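3-hydroxyacyl-CoA dehydrogenase (Archaeoglobus fulgidus, PDB 1ZEJ) probably acts as an NAD-dependent dehydrogenase of the 3-hydroxyacyl-CoA dehydrogenase family, possibly oxidising L-gulonate. Local coordinates at residues Val260-Gly265 with Lys274-Arg279. Residues are numbered along the deposited sequence; the frame is centred on the assembly and turned at random. Where two conformers were deposited one is given.
Sequences VGVKAG and KAYEER
Val262 lays one methyl branch over a face of the Tyr276 ring in a CH-pi contact. These two residues supply the two largest shares of the surface buried between residues 260-265 and 274-279. CG1 of Val262 stands 3.6 Å from the centroid of the Tyr276 ring, 19° off the ring normal. It is shifted a little toward the rim, and its closest ring atom is CZ of Tyr276 at 3.5 Å. The branch is anti to the backbone N of Val262 (chi1 172°), which directs it at the helix. The valine and tyrosine side chains extend in opposing senses and overlap where the methyl covers the ring.

The other apolar contact uses the same methyl. Val262 CG1 also touches CB of Ala275 at 3.7 Å, so it sits in the corner formed by the Ala275 methyl and the face of the Tyr276 ring. Tyr223 of helix 197-224 packs against both Val262 and Tyr276.

The polar atoms meet without bonding. Tyr276 OH lies 3.2 Å from Lys263 N, but the angle is too poor for a hydrogen bond. The hydroxyl also rests against CB of Lys263, at 3.4 Å. The lysine chain bends at chi3 (96°), and its NZ forms a salt bridge with Asp227.

Within the segments, Gly265 N bonds to Val262 O and Arg279 N to Ala275 O, holding the short 3-10 turn and the helix start. The contact joins the loop after helix 249-256 to the start of the last helix, in the helical C-terminal part of the chain. No hydrogen bond crosses it, so what holds it together is probably mostly dispersion, including the CH-pi contact.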
loop_
_atom_site.group_PDB
_atom_site.type_symbol
_atom_site.label_atom_id
_atom_site.label_comp_id
_atom_site.label_asym_id
_atom_site.label_seq_id
_atom_site.Cartn_x
_atom_site.Cartn_y
_atom_site.Cartn_z
ATOM N N VAL A 260 -22.639 5.674 3.138
ATOM C CA VAL A 260 -21.924 4.527 3.693
ATOM C C VAL A 260 -21.045 3.766 2.675
ATOM O O VAL A 260 -20.357 2.822 3.045
ATOM C CB VAL A 260 -22.890 3.535 4.405
ATOM C CG1 VAL A 260 -23.518 4.197 5.641
ATOM C CG2 VAL A 260 -23.980 3.002 3.447
ATOM N N GLY A 261 -21.067 4.191 1.407
ATOM C CA GLY A 261 -20.196 3.647 0.375
ATOM C C GLY A 261 -20.898 3.221 -0.892
ATOM O O GLY A 261 -21.984 3.704 -1.226
ATOM N N VAL A 262 -20.262 2.299 -1.604
ATOM C CA VAL A 262 -20.757 1.780 -2.891
ATOM C C VAL A 262 -22.208 1.297 -2.796
ATOM O O VAL A 262 -23.012 1.531 -3.707
ATOM C CB VAL A 262 -19.839 0.624 -3.409
ATOM C CG1 VAL A 262 -20.415 -0.047 -4.621
ATOM C CG2 VAL A 262 -18.447 1.155 -3.730
ATOM N N LYS A 263 -22.548 0.646 -1.685
ATOM C CA LYS A 263 -23.915 0.124 -1.485
ATOM C C LYS A 263 -24.978 1.230 -1.472
ATOM O O LYS A 263 -26.124 1.023 -1.911
ATOM C CB LYS A 263 -23.988 -0.736 -0.210
ATOM C CG LYS A 263 -24.229 0.040 1.102
ATOM C CD LYS A 263 -23.965 -0.833 2.355
ATOM C CE LYS A 263 -22.573 -0.619 2.903
ATOM N NZ LYS A 263 -22.334 -1.329 4.204
ATOM N N ALA A 264 -24.601 2.421 -1.003
ATOM C CA ALA A 264 -25.503 3.572 -1.004
ATOM C C ALA A 264 -25.273 4.482 -2.209
ATOM O O ALA A 264 -25.927 5.499 -2.360
ATOM C CB ALA A 264 -25.338 4.354 0.279
ATOM N N GLY A 265 -24.346 4.102 -3.079
ATOM C CA GLY A 265 -24.049 4.879 -4.253
ATOM C C GLY A 265 -23.189 6.079 -3.932
ATOM O O GLY A 265 -22.923 6.887 -4.817
ATOM N N LYS A 274 -22.904 -0.707 -11.506
ATOM C CA LYS A 274 -22.026 -1.828 -11.841
ATOM C C LYS A 274 -20.699 -1.806 -11.060
ATOM O O LYS A 274 -19.782 -2.514 -11.410
ATOM C CB LYS A 274 -21.717 -1.810 -13.337
ATOM N N ALA A 275 -20.605 -0.984 -10.026
ATOM C CA ALA A 275 -19.336 -0.771 -9.317
ATOM C C ALA A 275 -18.701 -2.062 -8.802
ATOM O O ALA A 275 -17.507 -2.287 -8.989
ATOM C CB ALA A 275 -19.556 0.192 -8.175
ATOM N N TYR A 276 -19.494 -2.918 -8.153
ATOM C CA TYR A 276 -18.960 -4.164 -7.591
ATOM C C TYR A 276 -18.445 -5.070 -8.715
ATOM O O TYR A 276 -17.357 -5.636 -8.635
ATOM C CB TYR A 276 -20.028 -4.923 -6.786
ATOM C CG TYR A 276 -20.448 -4.250 -5.501
ATOM C CD1 TYR A 276 -19.517 -3.988 -4.481
ATOM C CD2 TYR A 276 -21.782 -3.920 -5.280
ATOM C CE1 TYR A 276 -19.917 -3.376 -3.295
ATOM C CE2 TYR A 276 -22.182 -3.311 -4.112
ATOM C CZ TYR A 276 -21.258 -3.048 -3.131
ATOM O OH TYR A 276 -21.697 -2.446 -1.986
ATOM N N GLU A 277 -19.233 -5.193 -9.771
ATOM C CA GLU A 277 -18.852 -6.027 -10.899
ATOM C C GLU A 277 -17.567 -5.507 -11.546
ATOM O O GLU A 277 -16.674 -6.294 -11.866
ATOM C CB GLU A 277 -19.987 -6.062 -11.932
ATOM C CG GLU A 277 -21.245 -6.716 -11.405
ATOM N N GLU A 278 -17.479 -4.184 -11.745
ATOM C CA GLU A 278 -16.270 -3.578 -12.310
ATOM C C GLU A 278 -15.037 -3.744 -11.416
ATOM O O GLU A 278 -13.946 -3.998 -11.916
ATOM C CB GLU A 278 -16.488 -2.105 -12.672
ATOM C CG GLU A 278 -17.434 -2.014 -13.851
ATOM C CD GLU A 278 -17.890 -0.619 -14.216
ATOM O OE1 GLU A 278 -17.225 0.355 -13.822
ATOM O OE2 GLU A 278 -18.908 -0.522 -14.942
ATOM N N ARG A 279 -15.196 -3.577 -10.102
ATOM C CA ARG A 279 -14.111 -3.897 -9.173
ATOM C C ARG A 279 -13.501 -5.292 -9.410
ATOM O O ARG A 279 -12.283 -5.432 -9.514
ATOM C CB ARG A 279 -14.598 -3.792 -7.727
ATOM C CG ARG A 279 -13.646 -4.397 -6.694
ATOM C CD ARG A 279 -14.169 -4.281 -5.287
ATOM N NE ARG A 279 -13.238 -4.834 -4.287
ATOM C CZ ARG A 279 -13.115 -6.125 -3.967
ATOM N NH1 ARG A 279 -13.845 -7.064 -4.566
ATOM N NH2 ARG A 279 -12.233 -6.478 -3.041
#